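DNA helicase RecQ (Deinococcus radiodurans, PDB 4Q48) probably couples ATP hydrolysis to the unwinding of duplex DNA, translocating in the 3'-5' direction, and is represented here by its zinc-containing catalytic core. Local coordinates at residues E31-V36 with S60-G65; N41-M46 with A189-V194; L54-P59 with V177-T182; E123-P128 with D132-A137; F142-A147 with Q162-L167. All blocks are in the same frame, centred on the assembly; numbering follows the deposited sequence.

Contact 1 of 5, residues E31-V36 with S60-G65; sequences EIVQQV and SLLRPG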
# COMPACT_ATOMS: atom_id res chain seq x y z
N GLU A 31 -13.74 14.06 -9.04
CA GLU A 31 -14.64 13.79 -7.93
C GLU A 31 -13.98 14.25 -6.63
O GLU A 31 -14.66 14.85 -5.79
CB GLU A 31 -15.02 12.30 -7.86
CG GLU A 31 -15.91 11.79 -9.02
CD GLU A 31 -15.15 11.42 -10.31
OE1 GLU A 31 -13.91 11.60 -10.38
OE2 GLU A 31 -15.82 10.96 -11.27
N ILE A 32 -12.69 13.97 -6.46
CA ILE A 32 -11.98 14.35 -5.24
C ILE A 32 -11.87 15.85 -5.04
O ILE A 32 -12.20 16.38 -3.97
CB ILE A 32 -10.56 13.76 -5.19
CG1 ILE A 32 -10.63 12.22 -5.16
CG2 ILE A 32 -9.84 14.25 -3.95
CD1 ILE A 32 -9.28 11.52 -5.06
N VAL A 33 -11.40 16.55 -6.06
CA VAL A 33 -11.21 17.98 -5.94
C VAL A 33 -12.52 18.72 -5.68
O VAL A 33 -12.56 19.67 -4.91
CB VAL A 33 -10.51 18.55 -7.16
CG1 VAL A 33 -10.65 20.07 -7.21
CG2 VAL A 33 -9.05 18.16 -7.14
N GLN A 34 -13.61 18.24 -6.27
CA GLN A 34 -14.93 18.83 -6.01
C GLN A 34 -15.42 18.63 -4.58
O GLN A 34 -16.07 19.48 -4.00
CB GLN A 34 -15.96 18.27 -6.98
CG GLN A 34 -17.29 18.99 -6.97
CD GLN A 34 -18.29 18.35 -7.91
OE1 GLN A 34 -18.53 17.14 -7.85
NE2 GLN A 34 -18.87 19.16 -8.79
N GLN A 35 -15.05 17.53 -3.97
CA GLN A 35 -15.62 17.18 -2.69
C GLN A 35 -14.95 18.02 -1.60
O GLN A 35 -15.60 18.45 -0.64
CB GLN A 35 -15.44 15.68 -2.45
CG GLN A 35 -15.28 15.27 -1.00
CD GLN A 35 -16.60 15.17 -0.28
OE1 GLN A 35 -17.65 15.14 -0.92
NE2 GLN A 35 -16.55 15.13 1.05
N VAL A 36 -13.65 18.28 -1.76
CA VAL A 36 -12.90 19.01 -0.75
C VAL A 36 -13.08 20.51 -1.00
O VAL A 36 -13.04 21.30 -0.07
CB VAL A 36 -11.40 18.62 -0.75
CG1 VAL A 36 -10.67 19.27 0.41
CG2 VAL A 36 -11.26 17.12 -0.60
N SER A 60 -6.80 23.89 -2.23
CA SER A 60 -6.26 25.02 -1.48
C SER A 60 -6.28 26.31 -2.33
O SER A 60 -6.49 27.42 -1.81
CB SER A 60 -4.86 24.72 -0.96
OG SER A 60 -4.84 23.59 -0.08
N LEU A 61 -6.12 26.17 -3.63
CA LEU A 61 -6.20 27.35 -4.49
C LEU A 61 -7.64 27.78 -4.72
O LEU A 61 -7.93 28.96 -4.97
CB LEU A 61 -5.52 27.09 -5.84
CG LEU A 61 -4.01 26.90 -5.79
CD1 LEU A 61 -3.46 26.82 -7.21
CD2 LEU A 61 -3.32 27.98 -4.96
N LEU A 62 -8.56 26.83 -4.67
CA LEU A 62 -9.95 27.14 -4.96
C LEU A 62 -10.66 27.80 -3.78
O LEU A 62 -11.49 28.69 -3.97
CB LEU A 62 -10.69 25.88 -5.42
CG LEU A 62 -10.21 25.51 -6.82
CD1 LEU A 62 -10.51 24.05 -7.18
CD2 LEU A 62 -10.84 26.46 -7.83
N ARG A 63 -10.38 27.34 -2.56
CA ARG A 63 -11.00 27.93 -1.38
C ARG A 63 -10.19 29.10 -0.81
O ARG A 63 -8.95 29.09 -0.85
CB ARG A 63 -11.23 26.84 -0.34
CG ARG A 63 -11.92 25.64 -0.98
CD ARG A 63 -12.42 24.61 0.01
NE ARG A 63 -13.44 25.18 0.88
CZ ARG A 63 -13.32 25.23 2.20
NH1 ARG A 63 -12.23 24.74 2.76
NH2 ARG A 63 -14.29 25.75 2.93
N PRO A 64 -10.88 30.13 -0.30
CA PRO A 64 -10.14 31.27 0.24
C PRO A 64 -9.28 30.83 1.42
O PRO A 64 -9.72 30.04 2.24
CB PRO A 64 -11.24 32.23 0.70
CG PRO A 64 -12.48 31.73 0.10
CD PRO A 64 -12.32 30.26 -0.06
N GLY A 65 -8.07 31.34 1.49
CA GLY A 65 -7.20 31.04 2.60
C GLY A 65 -6.25 29.90 2.28
O GLY A 65 -6.27 29.32 1.18

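Contact 2 of 5, residues N41-M46 with A189-V194; sequences NALVLM and ADIKSV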
# COMPACT_ATOMS: atom_id res chain seq x y z
N ASN A 41 -15.13 16.37 3.49
CA ASN A 41 -13.99 15.60 3.96
C ASN A 41 -13.74 14.49 2.97
O ASN A 41 -14.62 14.17 2.17
CB ASN A 41 -14.23 15.01 5.35
CG ASN A 41 -14.27 16.06 6.44
OD1 ASN A 41 -13.89 17.22 6.22
ND2 ASN A 41 -14.72 15.66 7.63
N ALA A 42 -12.56 13.89 3.02
CA ALA A 42 -12.21 12.87 2.04
C ALA A 42 -11.10 11.94 2.51
O ALA A 42 -10.23 12.32 3.29
CB ALA A 42 -11.84 13.52 0.72
N LEU A 43 -11.16 10.70 2.04
CA LEU A 43 -10.09 9.73 2.19
C LEU A 43 -9.59 9.37 0.81
O LEU A 43 -10.34 8.83 0.00
CB LEU A 43 -10.54 8.49 2.93
CG LEU A 43 -9.42 7.48 3.13
CD1 LEU A 43 -8.19 8.17 3.70
CD2 LEU A 43 -9.86 6.35 4.04
N VAL A 44 -8.34 9.72 0.54
CA VAL A 44 -7.78 9.54 -0.79
C VAL A 44 -6.60 8.55 -0.78
O VAL A 44 -5.63 8.71 -0.03
CB VAL A 44 -7.34 10.88 -1.39
CG1 VAL A 44 -6.60 10.67 -2.71
CG2 VAL A 44 -8.55 11.77 -1.60
N LEU A 45 -6.72 7.49 -1.58
CA LEU A 45 -5.69 6.47 -1.63
C LEU A 45 -5.18 6.40 -3.06
O LEU A 45 -5.93 6.13 -4.00
CB LEU A 45 -6.27 5.13 -1.15
CG LEU A 45 -7.08 5.30 0.15
CD1 LEU A 45 -8.56 5.12 -0.13
CD2 LEU A 45 -6.65 4.40 1.29
N MET A 46 -3.92 6.81 -3.23
CA MET A 46 -3.32 6.88 -4.56
C MET A 46 -1.86 6.45 -4.56
O MET A 46 -1.17 6.58 -3.56
CB MET A 46 -3.43 8.30 -5.11
CG MET A 46 -4.82 8.65 -5.61
SD MET A 46 -4.88 10.05 -6.75
CE MET A 46 -3.28 9.97 -7.52
N ALA A 189 -8.92 1.43 7.88
CA ALA A 189 -9.91 1.49 8.93
C ALA A 189 -9.49 2.41 10.08
O ALA A 189 -10.31 3.13 10.65
CB ALA A 189 -10.20 0.08 9.44
N ASP A 190 -8.19 2.42 10.37
CA ASP A 190 -7.60 3.17 11.48
C ASP A 190 -7.43 4.66 11.21
O ASP A 190 -7.54 5.48 12.12
CB ASP A 190 -6.22 2.61 11.79
CG ASP A 190 -6.23 1.62 12.92
OD1 ASP A 190 -7.33 1.13 13.27
OD2 ASP A 190 -5.12 1.31 13.42
N ILE A 191 -7.21 5.01 9.95
CA ILE A 191 -7.19 6.40 9.54
C ILE A 191 -8.57 7.01 9.73
O ILE A 191 -8.69 8.11 10.27
CB ILE A 191 -6.77 6.55 8.07
CG1 ILE A 191 -5.33 6.07 7.90
CG2 ILE A 191 -6.91 7.99 7.61
CD1 ILE A 191 -4.87 5.98 6.43
N LYS A 192 -9.61 6.27 9.36
CA LYS A 192 -10.97 6.75 9.50
C LYS A 192 -11.17 7.11 10.98
O LYS A 192 -11.71 8.17 11.31
CB LYS A 192 -11.98 5.71 9.01
CG LYS A 192 -11.94 5.46 7.48
CD LYS A 192 -12.89 4.32 7.05
CE LYS A 192 -12.74 3.97 5.56
NZ LYS A 192 -13.99 4.16 4.73
N SER A 193 -10.68 6.27 11.88
CA SER A 193 -10.94 6.47 13.30
C SER A 193 -10.25 7.69 13.91
O SER A 193 -10.83 8.39 14.74
CB SER A 193 -10.55 5.22 14.08
OG SER A 193 -11.64 4.33 14.16
N VAL A 194 -8.99 7.93 13.53
CA VAL A 194 -8.22 9.06 14.06
C VAL A 194 -8.68 10.44 13.56
O VAL A 194 -8.70 11.42 14.32
CB VAL A 194 -6.73 8.88 13.78
CG1 VAL A 194 -5.92 9.92 14.54
CG2 VAL A 194 -6.31 7.48 14.22

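Contact 3 of 5, residues L54-P59 with V177-T182; sequences LCYQLP and VALTAT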
# COMPACT_ATOMS: atom_id res chain seq x y z
N LEU A 54 -2.13 17.15 -6.16
CA LEU A 54 -3.17 17.95 -6.80
C LEU A 54 -4.46 18.00 -5.98
O LEU A 54 -5.22 18.97 -6.02
CB LEU A 54 -3.47 17.34 -8.16
CG LEU A 54 -4.49 17.93 -9.12
CD1 LEU A 54 -4.00 19.26 -9.66
CD2 LEU A 54 -4.72 16.95 -10.25
N CYS A 55 -4.70 16.92 -5.25
CA CYS A 55 -5.94 16.70 -4.53
C CYS A 55 -6.12 17.59 -3.31
O CYS A 55 -7.22 17.70 -2.77
CB CYS A 55 -6.03 15.23 -4.15
SG CYS A 55 -6.22 14.16 -5.62
N TYR A 56 -5.04 18.20 -2.83
CA TYR A 56 -5.19 19.21 -1.81
C TYR A 56 -4.67 20.56 -2.27
O TYR A 56 -5.18 21.59 -1.84
CB TYR A 56 -4.51 18.80 -0.50
CG TYR A 56 -3.03 18.54 -0.58
CD1 TYR A 56 -2.12 19.59 -0.61
CD2 TYR A 56 -2.54 17.25 -0.56
CE1 TYR A 56 -0.75 19.35 -0.66
CE2 TYR A 56 -1.17 16.99 -0.61
CZ TYR A 56 -0.28 18.04 -0.66
OH TYR A 56 1.07 17.77 -0.71
N GLN A 57 -3.67 20.56 -3.13
CA GLN A 57 -3.08 21.80 -3.63
C GLN A 57 -4.09 22.61 -4.44
O GLN A 57 -4.20 23.82 -4.29
CB GLN A 57 -1.88 21.48 -4.50
CG GLN A 57 -0.67 21.00 -3.72
CD GLN A 57 0.43 20.50 -4.63
OE1 GLN A 57 0.18 20.07 -5.75
NE2 GLN A 57 1.65 20.61 -4.16
N LEU A 58 -4.84 21.92 -5.28
CA LEU A 58 -5.82 22.58 -6.13
C LEU A 58 -7.00 23.08 -5.29
O LEU A 58 -7.39 24.24 -5.40
CB LEU A 58 -6.26 21.64 -7.26
CG LEU A 58 -7.19 22.14 -8.35
CD1 LEU A 58 -6.85 23.55 -8.75
CD2 LEU A 58 -7.07 21.22 -9.55
N PRO A 59 -7.58 22.21 -4.43
CA PRO A 59 -8.59 22.76 -3.52
C PRO A 59 -8.06 23.93 -2.67
O PRO A 59 -8.81 24.87 -2.44
CB PRO A 59 -8.94 21.57 -2.63
CG PRO A 59 -8.65 20.38 -3.47
CD PRO A 59 -7.45 20.74 -4.27
N VAL A 177 -8.76 16.44 4.36
CA VAL A 177 -8.54 15.37 3.39
C VAL A 177 -7.26 14.62 3.73
O VAL A 177 -6.20 15.22 3.94
CB VAL A 177 -8.51 15.90 1.93
CG1 VAL A 177 -7.36 16.88 1.71
CG2 VAL A 177 -8.41 14.74 0.97
N ALA A 178 -7.39 13.31 3.88
CA ALA A 178 -6.26 12.44 4.22
C ALA A 178 -5.90 11.61 3.01
O ALA A 178 -6.76 10.97 2.39
CB ALA A 178 -6.59 11.55 5.43
N LEU A 179 -4.63 11.64 2.64
CA LEU A 179 -4.21 10.92 1.46
C LEU A 179 -3.11 9.92 1.79
O LEU A 179 -2.24 10.20 2.62
CB LEU A 179 -3.72 11.90 0.38
CG LEU A 179 -4.54 13.18 0.21
CD1 LEU A 179 -3.89 14.32 1.00
CD2 LEU A 179 -4.67 13.55 -1.25
N THR A 180 -3.19 8.72 1.23
CA THR A 180 -2.13 7.74 1.47
C THR A 180 -1.82 6.92 0.22
O THR A 180 -2.63 6.82 -0.71
CB THR A 180 -2.47 6.80 2.66
OG1 THR A 180 -1.35 5.93 2.93
CG2 THR A 180 -3.71 5.97 2.39
N ALA A 181 -0.64 6.30 0.22
CA ALA A 181 -0.20 5.44 -0.87
C ALA A 181 -0.13 4.01 -0.38
O ALA A 181 0.14 3.09 -1.15
CB ALA A 181 1.13 5.89 -1.44
N THR A 182 -0.33 3.81 0.92
CA THR A 182 -0.30 2.46 1.45
C THR A 182 -1.66 2.25 2.09
O THR A 182 -1.94 2.75 3.19
CB THR A 182 0.83 2.25 2.47
OG1 THR A 182 0.32 2.46 3.80
CG2 THR A 182 2.00 3.21 2.17

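Contact 4 of 5, residues E123-P128 with D132-A137; sequences ERLLMP and DLLERA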
# COMPACT_ATOMS: atom_id res chain seq x y z
N GLU A 123 5.07 17.97 14.55
CA GLU A 123 5.69 18.46 15.78
C GLU A 123 5.32 19.93 15.97
O GLU A 123 4.92 20.34 17.06
CB GLU A 123 7.21 18.23 15.70
CG GLU A 123 8.07 19.21 16.47
CD GLU A 123 8.33 20.48 15.68
OE1 GLU A 123 8.31 20.44 14.43
OE2 GLU A 123 8.56 21.53 16.33
N ARG A 124 5.44 20.72 14.91
CA ARG A 124 5.02 22.11 14.98
C ARG A 124 3.49 22.23 15.17
O ARG A 124 3.04 22.97 16.03
CB ARG A 124 5.46 22.87 13.74
CG ARG A 124 5.52 24.37 13.93
CD ARG A 124 6.63 24.72 14.88
NE ARG A 124 6.77 26.15 15.06
CZ ARG A 124 7.75 26.71 15.75
NH1 ARG A 124 8.67 25.93 16.31
NH2 ARG A 124 7.82 28.03 15.87
N LEU A 125 2.71 21.51 14.37
CA LEU A 125 1.26 21.65 14.34
C LEU A 125 0.58 21.39 15.68
O LEU A 125 -0.35 22.10 16.07
CB LEU A 125 0.64 20.72 13.30
CG LEU A 125 -0.88 20.66 13.37
CD1 LEU A 125 -1.46 21.96 12.87
CD2 LEU A 125 -1.47 19.49 12.56
N LEU A 126 1.04 20.38 16.41
CA LEU A 126 0.29 19.93 17.57
C LEU A 126 0.59 20.76 18.80
O LEU A 126 -0.09 20.63 19.82
CB LEU A 126 0.56 18.44 17.83
CG LEU A 126 0.07 17.51 16.72
CD1 LEU A 126 0.89 16.23 16.67
CD2 LEU A 126 -1.39 17.19 16.93
N MET A 127 1.61 21.61 18.71
CA MET A 127 1.94 22.55 19.78
C MET A 127 0.73 23.47 20.08
O MET A 127 0.12 24.05 19.14
CB MET A 127 3.15 23.41 19.42
CG MET A 127 4.50 22.72 19.38
SD MET A 127 5.77 23.90 18.87
CE MET A 127 7.27 23.01 19.34
N PRO A 128 0.37 23.63 21.37
CA PRO A 128 -0.84 24.37 21.76
C PRO A 128 -0.84 25.79 21.20
O PRO A 128 -1.86 26.32 20.77
CB PRO A 128 -0.79 24.37 23.29
CG PRO A 128 0.09 23.21 23.65
CD PRO A 128 1.14 23.19 22.56
N ASP A 132 -3.47 27.66 18.21
CA ASP A 132 -4.09 28.95 18.50
C ASP A 132 -3.97 29.91 17.31
O ASP A 132 -4.96 30.57 16.96
CB ASP A 132 -3.44 29.58 19.75
CG ASP A 132 -3.99 29.01 21.07
OD1 ASP A 132 -5.02 28.30 21.05
OD2 ASP A 132 -3.37 29.24 22.12
N LEU A 133 -2.78 29.99 16.68
CA LEU A 133 -2.56 30.85 15.51
C LEU A 133 -3.53 30.47 14.41
O LEU A 133 -4.14 31.34 13.75
CB LEU A 133 -1.16 30.74 14.94
CG LEU A 133 0.08 31.29 15.65
CD1 LEU A 133 1.13 31.52 14.61
CD2 LEU A 133 -0.18 32.58 16.42
N LEU A 134 -3.69 29.17 14.23
CA LEU A 134 -4.51 28.68 13.15
C LEU A 134 -5.93 29.19 13.32
O LEU A 134 -6.61 29.50 12.34
CB LEU A 134 -4.47 27.16 13.14
CG LEU A 134 -3.13 26.62 12.61
CD1 LEU A 134 -2.97 25.15 12.92
CD2 LEU A 134 -3.03 26.85 11.11
N GLU A 135 -6.35 29.31 14.58
CA GLU A 135 -7.70 29.75 14.89
C GLU A 135 -7.91 31.19 14.43
O GLU A 135 -9.03 31.57 14.05
CB GLU A 135 -7.97 29.60 16.38
CG GLU A 135 -8.71 28.33 16.71
CD GLU A 135 -8.84 28.09 18.21
OE1 GLU A 135 -8.41 28.95 19.00
OE2 GLU A 135 -9.35 27.01 18.60
N ARG A 136 -6.82 31.97 14.44
CA ARG A 136 -6.85 33.35 13.96
C ARG A 136 -6.10 33.57 12.62
O ARG A 136 -5.64 34.67 12.33
CB ARG A 136 -6.31 34.31 15.06
CG ARG A 136 -5.01 33.88 15.76
CD ARG A 136 -4.72 34.71 17.01
NE ARG A 136 -3.31 34.84 17.39
CZ ARG A 136 -2.46 35.73 16.88
NH1 ARG A 136 -2.86 36.59 15.97
NH2 ARG A 136 -1.20 35.77 17.30
N ALA A 137 -6.02 32.52 11.80
CA ALA A 137 -5.45 32.63 10.45
C ALA A 137 -6.45 32.14 9.40
O ALA A 137 -7.30 31.29 9.68
CB ALA A 137 -4.16 31.84 10.35

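Contact 5 of 5, residues F142-A147 with Q162-L167; sequences FAIDEA and QQLSVL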
# COMPACT_ATOMS: atom_id res chain seq x y z
N PHE A 142 -7.32 21.38 6.02
CA PHE A 142 -6.22 20.54 6.47
C PHE A 142 -6.05 19.34 5.53
O PHE A 142 -7.02 18.59 5.31
CB PHE A 142 -6.47 20.03 7.88
CG PHE A 142 -6.39 21.09 8.92
CD1 PHE A 142 -5.17 21.60 9.30
CD2 PHE A 142 -7.55 21.59 9.51
CE1 PHE A 142 -5.08 22.59 10.30
CE2 PHE A 142 -7.48 22.57 10.47
CZ PHE A 142 -6.24 23.07 10.87
N ALA A 143 -4.85 19.16 4.98
CA ALA A 143 -4.52 17.92 4.25
C ALA A 143 -3.54 17.12 5.07
O ALA A 143 -2.42 17.58 5.31
CB ALA A 143 -3.93 18.22 2.92
N ILE A 144 -3.96 15.93 5.49
CA ILE A 144 -3.06 15.01 6.17
C ILE A 144 -2.46 14.02 5.16
O ILE A 144 -3.13 13.09 4.70
CB ILE A 144 -3.77 14.27 7.32
CG1 ILE A 144 -4.18 15.26 8.42
CG2 ILE A 144 -2.86 13.27 7.96
CD1 ILE A 144 -5.65 15.64 8.41
N ASP A 145 -1.21 14.29 4.75
CA ASP A 145 -0.52 13.41 3.81
C ASP A 145 0.18 12.30 4.57
O ASP A 145 0.60 12.49 5.72
CB ASP A 145 0.50 14.17 2.96
CG ASP A 145 0.71 13.52 1.59
OD1 ASP A 145 0.51 12.29 1.48
OD2 ASP A 145 1.07 14.25 0.63
N GLU A 146 0.30 11.15 3.91
CA GLU A 146 0.77 9.92 4.54
C GLU A 146 -0.00 9.59 5.81
O GLU A 146 0.60 9.33 6.86
CB GLU A 146 2.26 10.01 4.84
CG GLU A 146 3.09 9.61 3.63
CD GLU A 146 4.29 10.48 3.44
OE1 GLU A 146 4.36 11.51 4.15
OE2 GLU A 146 5.15 10.15 2.60
N ALA A 147 -1.33 9.59 5.69
CA ALA A 147 -2.24 9.41 6.83
C ALA A 147 -2.02 8.08 7.57
O ALA A 147 -2.41 7.93 8.74
CB ALA A 147 -3.67 9.50 6.36
N GLN A 162 -0.88 10.01 15.87
CA GLN A 162 -2.19 9.59 16.34
C GLN A 162 -2.79 10.64 17.27
O GLN A 162 -3.84 10.41 17.87
CB GLN A 162 -2.13 8.27 17.11
CG GLN A 162 -1.04 8.23 18.16
CD GLN A 162 -0.97 6.88 18.85
OE1 GLN A 162 -1.76 5.98 18.56
NE2 GLN A 162 -0.03 6.74 19.78
N GLN A 163 -2.12 11.78 17.40
CA GLN A 163 -2.70 12.92 18.12
C GLN A 163 -3.52 13.85 17.21
O GLN A 163 -4.29 14.68 17.70
CB GLN A 163 -1.61 13.71 18.81
CG GLN A 163 -0.79 12.88 19.76
CD GLN A 163 0.10 13.73 20.62
OE1 GLN A 163 -0.23 14.89 20.92
NE2 GLN A 163 1.26 13.19 21.00
N LEU A 164 -3.36 13.68 15.90
CA LEU A 164 -4.07 14.49 14.91
C LEU A 164 -5.57 14.27 14.98
O LEU A 164 -6.32 14.80 14.15
CB LEU A 164 -3.59 14.14 13.50
CG LEU A 164 -2.16 14.57 13.19
CD1 LEU A 164 -1.79 14.21 11.78
CD2 LEU A 164 -1.93 16.06 13.47
N SER A 165 -5.99 13.47 15.96
CA SER A 165 -7.33 13.51 16.52
C SER A 165 -7.84 14.93 16.56
O SER A 165 -8.99 15.21 16.22
CB SER A 165 -7.35 12.93 17.94
OG SER A 165 -6.51 11.80 18.06
N VAL A 166 -6.95 15.82 16.97
CA VAL A 166 -7.27 17.18 17.37
C VAL A 166 -7.75 18.10 16.24
O VAL A 166 -8.47 19.05 16.50
CB VAL A 166 -6.03 17.83 18.06
CG1 VAL A 166 -5.11 18.47 17.03
CG2 VAL A 166 -6.44 18.84 19.11
N LEU A 167 -7.41 17.81 14.99
CA LEU A 167 -7.86 18.69 13.91
C LEU A 167 -9.37 18.68 13.84
O LEU A 167 -9.99 19.74 13.71
CB LEU A 167 -7.28 18.30 12.56
CG LEU A 167 -5.77 18.45 12.46
CD1 LEU A 167 -5.33 18.18 11.03
CD2 LEU A 167 -5.25 19.79 12.99

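Contact 1 of 5, residues E31-V36 with S60-G65
V33 and L62 make the apolar half of this small junction between two helices. The methyl CG1 of V33 meets CD1 of L62 at 4.0 Å, and the two side chains cross at about a right angle, so one methyl of each does the touching. V33 places that methyl anti to its own backbone N (chi1 164°), on the side facing the end of helix 50-62, while L62 points its CB toward helix 29-37. L62 also touches R11 and A12 of helix 10-20, which therefore packs beside the pair.

The second kind of contact is between a carbonyl and an aliphatic chain. R63, the first residue to leave helical geometry after L62, brings its CD to 3.4 Å from V36 O, whereas its NE stays 4.0 Å from the same oxygen. The chain bends at chi3 (63°), and the guanidinium lies obliquely to that carbonyl. R63 also touches P175.

A hydrogen bond within helix 50-62 joins S60 OG to Y56 O. V36 and I32 rest on A42 and V44 of strand 42-45. Helix 29-37, which begins at the ADP-binding Q29, and helix 50-62, which starts within the P-loop, thus lie side by side over one face of the parallel sheet, as in the RecA-like N-terminal domain of such helicases.

Contact 2 of 5, residues N41-M46 with A189-V194
L43 reaches from the sheet to helix 185-194 and touches two consecutive residues of it, I191 and K192, one with each branch of its fork. This strand-to-helix packing belongs to the RecA-like domain, on the sheet face opposite the P-loop helix. CD1 of L43 meets I191 CG2 at 4.1 Å. Its other methyl, CD2, lies against the aliphatic part of K192, 4.0 Å from CE and 4.1 Å from CG. In both pairs the side chains cross at about a right angle. L43 holds CG anti to its backbone N (chi1 -179°), and this extended setting carries the fork out to the helix.

K192 starts off to one side of the strand, but the end of its chain comes nearer. Its chi2 and chi3 are extended, so that CG and CE, on the same side of the zigzag, both face the leucine methyl, and the chain bends at chi4 (-119°). K192 also packs on Q202, a residue that L43 touches as well.

Further out, the backbone of L43 is hydrogen-bonded to P201 and F203, while its neighbours A42 and V44 pair with strand 176-180. The leucine therefore projects from a strand held along both edges. N41 OD1 accepts from R176 N just before the strand. On the helix, D190 is bonded through OD2 to S151 OG, and its carbonyl O takes V194 N at 3.2 Å.

Contact 3 of 5, residues L54-P59 with V177-T182
Y56, whose ring packs on L179, sends its OH to the hydroxyl of Y119, and the same Y119 oxygen is also bound by Q57 NE2; two residues of one helix thus grip a single polar atom on strand 117-120. The helix is 50-62, which starts within the P-loop, and it lies over the parallel sheet of the RecA-like domain. Its 54-59 segment runs nearly opposite to strand 177-180, at 150° between directions, with the axes 9.6 Å apart at closest approach.

Below the hydroxyl the contact is apolar. L179 divides its fork between two helix residues: CD1 comes within 3.6 Å of Y56 CD2, approaching the ring obliquely, and CD2 reaches C55 CB, also at 3.6 Å. Two residues earlier on the strand, V177 CG1 meets Y56 CB at 4.1 Å. Y56 keeps CG in the crowded position between its backbone N and carbonyl carbon (chi1 60°), which lays the ring out from the helix beside L179, with A143 and D145 as further neighbours.

The strand offering these side chains is interior to the sheet, its backbone bonded to strand 139-145 along one edge and to 42-45 along the other. C55 also touches Q29, an ADP-binding residue. The strand leads into T180-A181-T182, which probably corresponds to helicase motif III. There T180 OG1 binds ND1 of H148, in the DEAH sequence, and accepts T182 N at 3.1 Å with an N-H...O angle of 164°, closing an ST turn.

Contact 4 of 5, residues E123-P128 with D132-A137
D132 opens the second segment by bonding back to P128: its backbone N donates to P128 O at 3.3 Å, with an N-H...O angle of 142°. The bond is weak and has the four-residue spacing of an alpha-helical turn, since P128 starts the helix to which D132 belongs and M127 occupies the N-cap position. The carboxylate of D132 finds its main partner outside, in a salt bridge from OD1 to R170 NH2, which ties this helix to helix 165-170.

L133 turns to E107 of helix 100-111. L134 follows with the apolar contact, its CD1 lying 3.5 Å from L125 CD1, the two leucines crossing at about a right angle. L125 sets CG anti to its backbone N (chi1 171°); although its CB points alongside the other helix, this torsion brings the methyl round to meet it. Both leucines are buried against strand 66-70, L134 on I68 and L125 on V70.

Further on, A137 N reaches L134 O at 3.1 Å, and both R136 and A137 touch L111 of helix 100-111.

The two short helices 122-125 and 128-135, joined through M127 and braced by a bond from T130 OG1 to R124 O, form the connection between parallel strands 117-120 and 139-145. It passes over the intervening strand 66-70, a beta-alpha-beta crossover of the RecA-like domain.

Contact 5 of 5, residues F142-A147 with Q162-L167
In the beta-alpha-beta unit built on the strand that leads into the DEAH box, F142 and I144 pack against L164 and L167 of the segment leading into helix 165-170. L167 is central. Its CD2 sits over one face of the F142 ring, 4.0 Å from the centroid and 15° off the ring normal, a CH-pi contact. Its CD1 wedges between the two strand residues, 3.7 Å from F142 CG and 3.7 Å from I144 CD1; the I144 and L167 side chains reach toward each other tip to tip. L164 and I144 instead slide past one another in opposite directions, meeting at L164 CD1 and I144 CG2, 4.1 Å apart.

Where the strand ends, D145 OD1 accepts the N-H of E146 at 2.7 Å through its anti lone pair. The same oxygen forms a salt bridge with NZ of K52, the ADP-binding lysine of the P-loop, and so links the two motifs.

Around this core, L125 of helix 122-125 covers L164 and L167, V70 of strand 66-70 touches I144 and L164, and the F171 ring meets that of F142. Helix 50-62 covers the other face of the sheet.

Overall arrangement
From the N terminus, contact 1 closes a short loop by joining helix 29-37 to the end of helix 50-62. Strand 42-45, inside that loop, opens contact 2, whose other half comes only at helix 185-194, so the two cross; contact 3, starting within helix 50-62, crosses contact 1 too. Contact 2 spans contact 3, and contact 3 in turn spans contacts 4 and 5, which follow one another in series. Strands 139-145, 176-180 and 42-45 are neighbours in one parallel sheet. Contacts 1 and 3 lie over one face, contacts 2 and 5 over the other, and contact 4 adjoins contact 5 where helix 122-125 meets the segment 162-167.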